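Local coordinates for TatD-related deoxyribonuclease (Thermotoga maritima, PDB 1J6O), which is probably a metal-dependent DNA nuclease of the TatD family that hydrolyses ester bonds in DNA, at residues 104-109 against 117-122; 139-144 against 163-168. One frame throughout, in Å; residues are numbered along the deposited sequence.

Contact 1 of 2, residues 104-109 against 117-122; sequences TGLDFF and VQKRVF
The side-chain amide of Gln118 is gripped at both ends by the backbone of Asp107 and by one further carbonyl. Its OE1 accepts from Asp107 N at 2.8 Å, nearly straight at the hydrogen and in the carbonyl plane on a lone pair of OE1. Its NE2 donates to Asp107 O at 3.1 Å, approaching from above the plane of that carbonyl, and also to the main-chain O of Ser113. Three bonds therefore fix the flip of this buried amide. The chain reaches Asp107 because it runs extended beyond CG (chi2 -173°).

This is the strand-to-helix half of a beta-alpha-beta unit in a TIM-barrel-type fold. Strand 98-107 ends at Asp107, and helix 115-132 returns against it with the short axes at 164°, close to antiparallel. Asp107 also makes an Asx turn, its OD1 accepting from Phe109 N at 2.7 Å, just where the strand gives way to the loop. Its side chain lies beside His139, a predicted metal ligand.

Farther back along the strand the packing is mainly apolar. Gly105 CA sits over one face of the Phe122 ring, 3.7 Å from the ring centroid, a CH-pi contact. The backbone angles of Gly105 would press a CB against Thr104 O. Leu106 and Phe122 cross at about a right angle, CG of the leucine 3.9 Å from CD2 of the ring, while Leu106 CD2 lies against Gln118 CB and Lys119. Ile150 of the next helix also touches Phe122 and Lys119. Thr104 OG1, anti to its own backbone N (chi1 -177°), meets the edge of the Phe122 ring, 3.4 Å from CD1.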
loop_
_atom_site.group_PDB
_atom_site.type_symbol
_atom_site.label_atom_id
_atom_site.label_comp_id
_atom_site.label_asym_id
_atom_site.label_seq_id
_atom_site.Cartn_x
_atom_site.Cartn_y
_atom_site.Cartn_z
ATOM N N THR A 104 -6.955 -0.347 5.187
ATOM C CA THR A 104 -7.860 -1.059 6.094
ATOM C C THR A 104 -7.074 -2.218 6.695
ATOM O O THR A 104 -6.128 -2.716 6.091
ATOM C CB THR A 104 -9.141 -1.575 5.365
ATOM O OG1 THR A 104 -10.009 -2.204 6.323
ATOM C CG2 THR A 104 -8.802 -2.553 4.275
ATOM N N GLY A 105 -7.427 -2.629 7.906
ATOM C CA GLY A 105 -6.695 -3.728 8.500
ATOM C C GLY A 105 -6.797 -3.716 10.004
ATOM O O GLY A 105 -7.815 -3.284 10.556
ATOM N N LEU A 106 -5.727 -4.165 10.653
ATOM C CA LEU A 106 -5.661 -4.235 12.106
ATOM C C LEU A 106 -4.322 -3.749 12.627
ATOM O O LEU A 106 -3.272 -4.038 12.040
ATOM C CB LEU A 106 -5.795 -5.698 12.560
ATOM C CG LEU A 106 -6.974 -6.533 12.102
ATOM C CD1 LEU A 106 -6.804 -7.976 12.612
ATOM C CD2 LEU A 106 -8.260 -5.895 12.638
ATOM N N ASP A 107 -4.359 -3.012 13.730
ATOM C CA ASP A 107 -3.140 -2.506 14.353
ATOM C C ASP A 107 -3.312 -2.793 15.849
ATOM O O ASP A 107 -4.005 -2.057 16.552
ATOM C CB ASP A 107 -2.934 -1.003 14.134
ATOM C CG ASP A 107 -1.671 -0.490 14.836
ATOM O OD1 ASP A 107 -1.198 -1.156 15.775
ATOM O OD2 ASP A 107 -1.133 0.570 14.463
ATOM N N PHE A 108 -2.720 -3.888 16.315
ATOM C CA PHE A 108 -2.823 -4.251 17.729
ATOM C C PHE A 108 -1.599 -3.770 18.494
ATOM O O PHE A 108 -1.345 -4.180 19.636
ATOM C CB PHE A 108 -3.004 -5.764 17.888
ATOM C CG PHE A 108 -4.329 -6.263 17.391
ATOM C CD1 PHE A 108 -5.315 -5.366 16.990
ATOM C CD2 PHE A 108 -4.605 -7.622 17.336
ATOM C CE1 PHE A 108 -6.548 -5.814 16.541
ATOM C CE2 PHE A 108 -5.854 -8.086 16.885
ATOM C CZ PHE A 108 -6.817 -7.187 16.488
ATOM N N PHE A 109 -0.817 -2.914 17.848
ATOM C CA PHE A 109 0.362 -2.390 18.499
ATOM C C PHE A 109 -0.062 -1.094 19.179
ATOM O O PHE A 109 0.153 -0.947 20.374
ATOM C CB PHE A 109 1.494 -2.107 17.500
ATOM C CG PHE A 109 2.684 -1.441 18.126
ATOM C CD1 PHE A 109 3.521 -2.145 18.991
ATOM C CD2 PHE A 109 2.936 -0.093 17.902
ATOM C CE1 PHE A 109 4.594 -1.508 19.630
ATOM C CE2 PHE A 109 3.997 0.551 18.532
ATOM C CZ PHE A 109 4.828 -0.153 19.396
ATOM N N VAL A 117 -13.735 -3.680 17.413
ATOM C CA VAL A 117 -14.245 -2.579 16.595
ATOM C C VAL A 117 -13.370 -2.581 15.320
ATOM O O VAL A 117 -13.859 -2.388 14.220
ATOM C CB VAL A 117 -14.114 -1.242 17.401
ATOM C CG1 VAL A 117 -14.338 -0.050 16.506
ATOM C CG2 VAL A 117 -15.155 -1.237 18.581
ATOM N N GLN A 118 -12.065 -2.777 15.473
ATOM C CA GLN A 118 -11.170 -2.807 14.293
ATOM C C GLN A 118 -11.585 -3.961 13.384
ATOM O O GLN A 118 -11.684 -3.825 12.159
ATOM C CB GLN A 118 -9.722 -3.049 14.715
ATOM C CG GLN A 118 -9.057 -1.857 15.389
ATOM C CD GLN A 118 -7.603 -2.116 15.608
ATOM O OE1 GLN A 118 -6.931 -2.692 14.741
ATOM N NE2 GLN A 118 -7.085 -1.688 16.765
ATOM N N LYS A 119 -11.786 -5.123 13.999
ATOM C CA LYS A 119 -12.188 -6.302 13.246
ATOM C C LYS A 119 -13.465 -6.093 12.446
ATOM O O LYS A 119 -13.503 -6.454 11.279
ATOM C CB LYS A 119 -12.383 -7.500 14.176
ATOM C CG LYS A 119 -11.108 -8.105 14.653
ATOM C CD LYS A 119 -11.449 -9.219 15.639
ATOM C CE LYS A 119 -10.259 -10.046 16.043
ATOM N NZ LYS A 119 -10.754 -11.173 16.923
ATOM N N ARG A 120 -14.503 -5.493 13.034
ATOM C CA ARG A 120 -15.723 -5.318 12.255
ATOM C C ARG A 120 -15.570 -4.354 11.080
ATOM O O ARG A 120 -16.104 -4.597 9.997
ATOM C CB ARG A 120 -16.907 -4.895 13.144
ATOM C CG ARG A 120 -16.943 -3.445 13.546
ATOM C CD ARG A 120 -18.383 -2.940 13.730
ATOM N NE ARG A 120 -18.581 -1.741 12.912
ATOM C CZ ARG A 120 -19.635 -1.519 12.125
ATOM N NH1 ARG A 120 -20.625 -2.412 12.048
ATOM N NH2 ARG A 120 -19.672 -0.426 11.376
ATOM N N VAL A 121 -14.845 -3.264 11.307
ATOM C CA VAL A 121 -14.608 -2.246 10.273
ATOM C C VAL A 121 -13.759 -2.828 9.134
ATOM O O VAL A 121 -13.969 -2.499 7.954
ATOM C CB VAL A 121 -13.916 -1.009 10.907
ATOM C CG1 VAL A 121 -13.390 -0.052 9.834
ATOM C CG2 VAL A 121 -14.927 -0.273 11.824
ATOM N N PHE A 122 -12.818 -3.695 9.495
ATOM C CA PHE A 122 -11.926 -4.351 8.527
ATOM C C PHE A 122 -12.779 -5.327 7.713
ATOM O O PHE A 122 -12.741 -5.353 6.484
ATOM C CB PHE A 122 -10.826 -5.091 9.285
ATOM C CG PHE A 122 -9.869 -5.877 8.402
ATOM C CD1 PHE A 122 -9.510 -5.419 7.136
ATOM C CD2 PHE A 122 -9.236 -7.003 8.899
ATOM C CE1 PHE A 122 -8.522 -6.071 6.390
ATOM C CE2 PHE A 122 -8.231 -7.677 8.160
ATOM C CZ PHE A 122 -7.874 -7.204 6.904
#

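Contact 2 of 2, residues 139-144 against 163-168; sequences HIRDAY and IHAFSS
The Tyr144 ring is sandwiched: Ile140 CG2 sits over the centre of one face, and Ser168 CB over the centre of the other, 3.7 Å from the centroid in a CH-pi contact. Ser167 OG and a water lie at its edge, in plane. Its OH accepts from Ser167 N at 2.8 Å. Phe166 comes in obliquely, its CE1 3.8 Å from Tyr144 CE1 with the ring planes 69° apart.

The guanidinium of Arg141 has Ser167 OG over one face. At its edge NH2 gives a weak bond to Ala165 O and a hydrogen bond to a water that also links Ile140 N and His164 O. Bends at chi2 (60°) and chi3 (25°) turn CD and then NE back, although CB points away from 163-168.

These residues lie at and just beyond the C-terminal ends of neighbouring strands 136-141 and 161-163 in a TIM-barrel-type fold, where metal-dependent hydrolases of this kind place their ligands. His139 and His164, predicted to share one metal, meet rim to rim, with a weak ND1 to NE2 bond of 3.4 Å. Glu212 accepts from His164 ND1, fixing that ring, and Glu103 lies close to both imidazoles.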
loop_
_atom_site.group_PDB
_atom_site.type_symbol
_atom_site.label_atom_id
_atom_site.label_comp_id
_atom_site.label_asym_id
_atom_site.label_seq_id
_atom_site.Cartn_x
_atom_site.Cartn_y
_atom_site.Cartn_z
ATOM N N HIS A 139 -3.313 -3.018 5.924
ATOM C CA HIS A 139 -2.363 -2.563 6.929
ATOM C C HIS A 139 -2.429 -3.563 8.074
ATOM O O HIS A 139 -3.506 -3.804 8.604
ATOM C CB HIS A 139 -2.805 -1.181 7.428
ATOM C CG HIS A 139 -2.036 -0.685 8.616
ATOM N ND1 HIS A 139 -0.918 0.109 8.499
ATOM C CD2 HIS A 139 -2.240 -0.851 9.943
ATOM C CE1 HIS A 139 -0.468 0.421 9.703
ATOM N NE2 HIS A 139 -1.253 -0.153 10.599
ATOM N N ILE A 140 -1.295 -4.145 8.454
ATOM C CA ILE A 140 -1.294 -5.112 9.566
ATOM C C ILE A 140 -0.103 -4.815 10.473
ATOM O O ILE A 140 1.044 -4.776 10.007
ATOM C CB ILE A 140 -1.130 -6.583 9.096
ATOM C CG1 ILE A 140 -2.261 -6.995 8.151
ATOM C CG2 ILE A 140 -1.087 -7.501 10.341
ATOM C CD1 ILE A 140 -2.097 -8.398 7.544
ATOM N N ARG A 141 -0.366 -4.575 11.757
ATOM C CA ARG A 141 0.705 -4.285 12.721
ATOM C C ARG A 141 0.454 -5.234 13.911
ATOM O O ARG A 141 -0.578 -5.144 14.565
ATOM C CB ARG A 141 0.644 -2.820 13.169
ATOM C CG ARG A 141 1.864 -2.300 13.971
ATOM C CD ARG A 141 3.176 -2.392 13.170
ATOM N NE ARG A 141 2.945 -2.368 11.719
ATOM C CZ ARG A 141 3.891 -2.502 10.783
ATOM N NH1 ARG A 141 5.174 -2.670 11.121
ATOM N NH2 ARG A 141 3.548 -2.483 9.493
ATOM N N ASP A 142 1.387 -6.156 14.152
ATOM C CA ASP A 142 1.266 -7.124 15.250
ATOM C C ASP A 142 -0.108 -7.810 15.311
ATOM O O ASP A 142 -0.680 -8.017 16.391
ATOM C CB ASP A 142 1.564 -6.442 16.589
ATOM C CG ASP A 142 3.009 -5.956 16.693
ATOM O OD1 ASP A 142 3.858 -6.471 15.941
ATOM O OD2 ASP A 142 3.305 -5.075 17.529
ATOM N N ALA A 143 -0.637 -8.172 14.152
ATOM C CA ALA A 143 -1.939 -8.829 14.083
ATOM C C ALA A 143 -2.007 -9.733 12.863
ATOM O O ALA A 143 -3.083 -9.939 12.307
ATOM C CB ALA A 143 -3.054 -7.775 13.998
ATOM N N TYR A 144 -0.868 -10.275 12.438
ATOM C CA TYR A 144 -0.871 -11.145 11.270
ATOM C C TYR A 144 -1.771 -12.359 11.406
ATOM O O TYR A 144 -2.530 -12.664 10.501
ATOM C CB TYR A 144 0.568 -11.542 10.911
ATOM C CG TYR A 144 1.291 -10.388 10.253
ATOM C CD1 TYR A 144 1.166 -10.160 8.880
ATOM C CD2 TYR A 144 2.014 -9.464 11.011
ATOM C CE1 TYR A 144 1.741 -9.031 8.271
ATOM C CE2 TYR A 144 2.596 -8.316 10.410
ATOM C CZ TYR A 144 2.444 -8.113 9.038
ATOM O OH TYR A 144 2.933 -6.970 8.439
ATOM N N ILE A 163 -0.384 -6.499 1.103
ATOM C CA ILE A 163 -0.273 -6.368 2.560
ATOM C C ILE A 163 0.852 -5.336 2.529
ATOM O O ILE A 163 2.032 -5.651 2.298
ATOM C CB ILE A 163 0.218 -7.645 3.245
ATOM C CG1 ILE A 163 -0.746 -8.795 2.925
ATOM C CG2 ILE A 163 0.316 -7.406 4.757
ATOM C CD1 ILE A 163 -2.211 -8.494 3.300
ATOM N N HIS A 164 0.494 -4.085 2.749
ATOM C CA HIS A 164 1.483 -3.028 2.708
ATOM C C HIS A 164 2.471 -2.987 3.874
ATOM O O HIS A 164 2.159 -3.429 4.976
ATOM C CB HIS A 164 0.724 -1.710 2.500
ATOM C CG HIS A 164 0.782 -0.766 3.649
ATOM N ND1 HIS A 164 1.761 0.198 3.772
ATOM C CD2 HIS A 164 -0.039 -0.608 4.714
ATOM C CE1 HIS A 164 1.540 0.906 4.864
ATOM N NE2 HIS A 164 0.455 0.437 5.451
ATOM N N ALA A 165 3.672 -2.481 3.610
ATOM C CA ALA A 165 4.728 -2.378 4.639
ATOM C C ALA A 165 4.795 -3.688 5.418
ATOM O O ALA A 165 4.810 -3.693 6.666
ATOM C CB ALA A 165 4.425 -1.214 5.595
ATOM N N PHE A 166 4.843 -4.791 4.678
ATOM C CA PHE A 166 4.900 -6.122 5.290
ATOM C C PHE A 166 5.977 -6.140 6.374
ATOM O O PHE A 166 7.139 -5.827 6.111
ATOM C CB PHE A 166 5.210 -7.200 4.249
ATOM C CG PHE A 166 5.266 -8.571 4.835
ATOM C CD1 PHE A 166 4.096 -9.231 5.181
ATOM C CD2 PHE A 166 6.485 -9.179 5.094
ATOM C CE1 PHE A 166 4.136 -10.490 5.781
ATOM C CE2 PHE A 166 6.527 -10.440 5.700
ATOM C CZ PHE A 166 5.355 -11.084 6.036
ATOM N N SER A 167 5.583 -6.545 7.574
ATOM C CA SER A 167 6.512 -6.579 8.687
ATOM C C SER A 167 6.610 -7.856 9.505
ATOM O O SER A 167 6.910 -7.799 10.705
ATOM C CB SER A 167 6.177 -5.421 9.628
ATOM O OG SER A 167 4.812 -5.499 10.044
ATOM N N SER A 168 6.336 -9.003 8.899
ATOM C CA SER A 168 6.438 -10.242 9.657
ATOM C C SER A 168 7.595 -11.073 9.103
ATOM O O SER A 168 8.477 -10.549 8.412
ATOM C CB SER A 168 5.136 -11.029 9.598
ATOM O OG SER A 168 5.120 -11.978 10.655
HETATM O O HOH W 1 0.896 -2.711 7.685
HETATM O O HOH W 2 3.978 -6.017 12.931
#

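Overall arrangement
Contact 1 closes before contact 2 opens along the chain, their centres about 12 Å apart on the same side of the molecule's centre. They share one parallel sheet: strand 98-107 of contact 1 is the neighbour of strand 136-141 in contact 2, and helix 115-132 leads from one strand to the other. Backbone pairing joins them directly, Thr104 O to His139 N and Leu106 O to Arg141 N, while Phe109 packs on Arg141 and Asp142. Contact 1 thus ties a strand to its covering helix, whereas contact 2 joins the end of strand 136-141 and the turn after it to the loop after strand 161-163, with His139 and His164 near Glu103 in the predicted metal centre.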